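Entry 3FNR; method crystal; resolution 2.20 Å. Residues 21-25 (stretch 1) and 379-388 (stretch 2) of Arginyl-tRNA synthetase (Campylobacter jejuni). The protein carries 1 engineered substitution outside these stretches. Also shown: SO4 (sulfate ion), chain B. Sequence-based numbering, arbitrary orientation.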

# COMPACT_ATOMS: atom_id res chain seq x y z
N ASP A 21 -4.80 19.59 -12.40
CA ASP A 21 -4.68 18.71 -13.56
C ASP A 21 -3.24 18.47 -14.01
O ASP A 21 -3.00 17.73 -14.97
CB ASP A 21 -5.53 19.24 -14.71
CG ASP A 21 -7.01 19.29 -14.38
OD1 ASP A 21 -7.76 19.95 -15.14
OD2 ASP A 21 -7.43 18.68 -13.36
N PHE A 22 -2.29 19.11 -13.32
CA PHE A 22 -0.86 19.01 -13.63
C PHE A 22 -0.39 17.57 -13.50
O PHE A 22 -0.55 16.95 -12.43
CB PHE A 22 -0.05 19.93 -12.71
CG PHE A 22 1.46 19.81 -12.85
CD1 PHE A 22 2.09 20.08 -14.07
CD2 PHE A 22 2.25 19.46 -11.76
CE1 PHE A 22 3.47 19.98 -14.20
CE2 PHE A 22 3.63 19.38 -11.87
CZ PHE A 22 4.25 19.64 -13.09
N THR A 23 0.17 17.06 -14.60
CA THR A 23 0.69 15.69 -14.79
C THR A 23 -0.35 14.57 -14.88
O THR A 23 0.01 13.40 -15.08
CB THR A 23 1.83 15.31 -13.80
OG1 THR A 23 1.31 15.20 -12.47
CG2 THR A 23 2.96 16.33 -13.84
N LYS A 24 -1.63 14.92 -14.74
CA LYS A 24 -2.72 13.96 -14.93
C LYS A 24 -2.77 13.47 -16.37
O LYS A 24 -2.61 14.26 -17.31
CB LYS A 24 -4.07 14.57 -14.52
CG LYS A 24 -4.31 14.56 -13.02
CD LYS A 24 -5.74 14.82 -12.64
CE LYS A 24 -5.91 14.68 -11.13
NZ LYS A 24 -7.11 15.42 -10.66
N GLY A 25 -2.97 12.17 -16.54
CA GLY A 25 -3.10 11.59 -17.87
C GLY A 25 -4.54 11.54 -18.33
O GLY A 25 -5.47 11.57 -17.51
N GLU A 379 13.29 20.35 -14.43
CA GLU A 379 13.10 19.33 -13.41
C GLU A 379 11.68 19.36 -12.86
O GLU A 379 11.05 18.32 -12.70
CB GLU A 379 14.12 19.52 -12.28
CG GLU A 379 14.31 18.30 -11.38
CD GLU A 379 15.44 18.46 -10.37
OE1 GLU A 379 15.94 17.44 -9.85
OE2 GLU A 379 15.85 19.61 -10.09
N ALA A 380 11.16 20.57 -12.61
CA ALA A 380 9.78 20.72 -12.14
C ALA A 380 8.80 20.11 -13.14
O ALA A 380 7.94 19.31 -12.75
CB ALA A 380 9.45 22.20 -11.89
N LEU A 381 8.96 20.44 -14.42
CA LEU A 381 8.04 19.99 -15.46
C LEU A 381 8.20 18.51 -15.84
O LEU A 381 7.28 17.90 -16.37
CB LEU A 381 8.17 20.88 -16.71
CG LEU A 381 7.73 22.33 -16.48
CD1 LEU A 381 8.19 23.21 -17.62
CD2 LEU A 381 6.22 22.42 -16.29
N ASN A 382 9.37 17.95 -15.53
CA ASN A 382 9.70 16.56 -15.83
C ASN A 382 8.93 15.52 -14.99
O ASN A 382 9.08 14.32 -15.22
CB ASN A 382 11.20 16.34 -15.63
CG ASN A 382 11.71 15.02 -16.24
OD1 ASN A 382 12.43 14.26 -15.58
ND2 ASN A 382 11.32 14.75 -17.48
N LEU A 383 8.13 15.97 -14.02
CA LEU A 383 7.34 15.07 -13.16
C LEU A 383 6.46 14.12 -13.97
O LEU A 383 6.44 12.93 -13.69
CB LEU A 383 6.50 15.85 -12.14
CG LEU A 383 5.62 15.06 -11.16
CD1 LEU A 383 6.41 14.08 -10.33
CD2 LEU A 383 4.83 15.99 -10.26
N LYS A 384 5.78 14.64 -14.99
CA LYS A 384 4.92 13.85 -15.88
C LYS A 384 5.62 12.61 -16.44
O LYS A 384 5.09 11.51 -16.33
CB LYS A 384 4.43 14.72 -17.04
CG LYS A 384 3.20 14.17 -17.77
CD LYS A 384 3.08 14.77 -19.16
CE LYS A 384 1.62 14.94 -19.60
NZ LYS A 384 0.74 13.75 -19.35
N ALA A 385 6.81 12.82 -17.01
CA ALA A 385 7.63 11.73 -17.54
C ALA A 385 7.99 10.71 -16.46
O ALA A 385 7.88 9.52 -16.68
CB ALA A 385 8.91 12.29 -18.17
N VAL A 386 8.41 11.21 -15.30
CA VAL A 386 8.79 10.36 -14.18
C VAL A 386 7.62 9.47 -13.74
O VAL A 386 7.81 8.26 -13.59
CB VAL A 386 9.32 11.20 -12.99
CG1 VAL A 386 9.60 10.31 -11.78
CG2 VAL A 386 10.61 11.94 -13.40
N LEU A 387 6.43 10.06 -13.56
CA LEU A 387 5.26 9.33 -13.07
C LEU A 387 4.83 8.21 -14.02
O LEU A 387 4.55 7.10 -13.59
CB LEU A 387 4.08 10.28 -12.83
CG LEU A 387 4.28 11.32 -11.73
CD1 LEU A 387 3.05 12.21 -11.62
CD2 LEU A 387 4.67 10.70 -10.38
N ASN A 388 4.78 8.52 -15.32
CA ASN A 388 4.44 7.53 -16.33
C ASN A 388 5.45 6.39 -16.37
O ASN A 388 5.08 5.23 -16.47
CB ASN A 388 4.29 8.19 -17.70
CG ASN A 388 2.96 8.93 -17.84
OD1 ASN A 388 1.91 8.32 -18.03
ND2 ASN A 388 3.01 10.25 -17.75
S SO4 B . -1.32 11.26 -21.61
O1 SO4 B . -1.28 11.13 -23.07
O2 SO4 B . -2.70 11.09 -21.17
O3 SO4 B . -0.48 10.22 -21.02
O4 SO4 B . -0.84 12.57 -21.19
O HOH W 1 0.41 11.85 -17.49

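Thr-23 takes a positive phi (71°, psi -2°) at the third position of the type II turn from Asp-21 to Lys-24, a place more often filled by glycine and an awkward one for a beta-branched side chain. The turn is closed by Lys-24 N to Asp-21 O at 3.1 Å. No direct hydrogen bond joins the two stretches; the polar link between them runs through a single water. Water 1 donates to Thr-23 O (2.9 Å) and accepts from Lys-384 NZ (2.7 Å) and Asn-388 ND2 (3.1 Å), so a carbonyl of the turn is tied to two side chains one helical turn apart. The same Lys-384 NZ donates to O4 of the sulfate ion at 2.7 Å, a fitting partner for an ammonium group, while Asn-388 ND2 also donates to Lys-384 O at 2.8 Å, which helps hold its amide near the water.

The rest of the contact is packing. Thr-23 CA lies 4.7 Å from Lys-384 CA. Despite its strained backbone, both branches of Thr-23 are used: CG2 packs 3.5 Å from Lys-384 N, and OG1 donates to Phe-22 O at 2.6 Å while lying 3.6 Å from Leu-387 CD1. Beside it, the buried Phe-22 ring offers apolar surface to leucines, with CE1 4.2 Å from Leu-381 CD2 and CE2 3.9 Å from Leu-383 CD2. Its edge meets Ala-380 O, 3.7 Å from CZ.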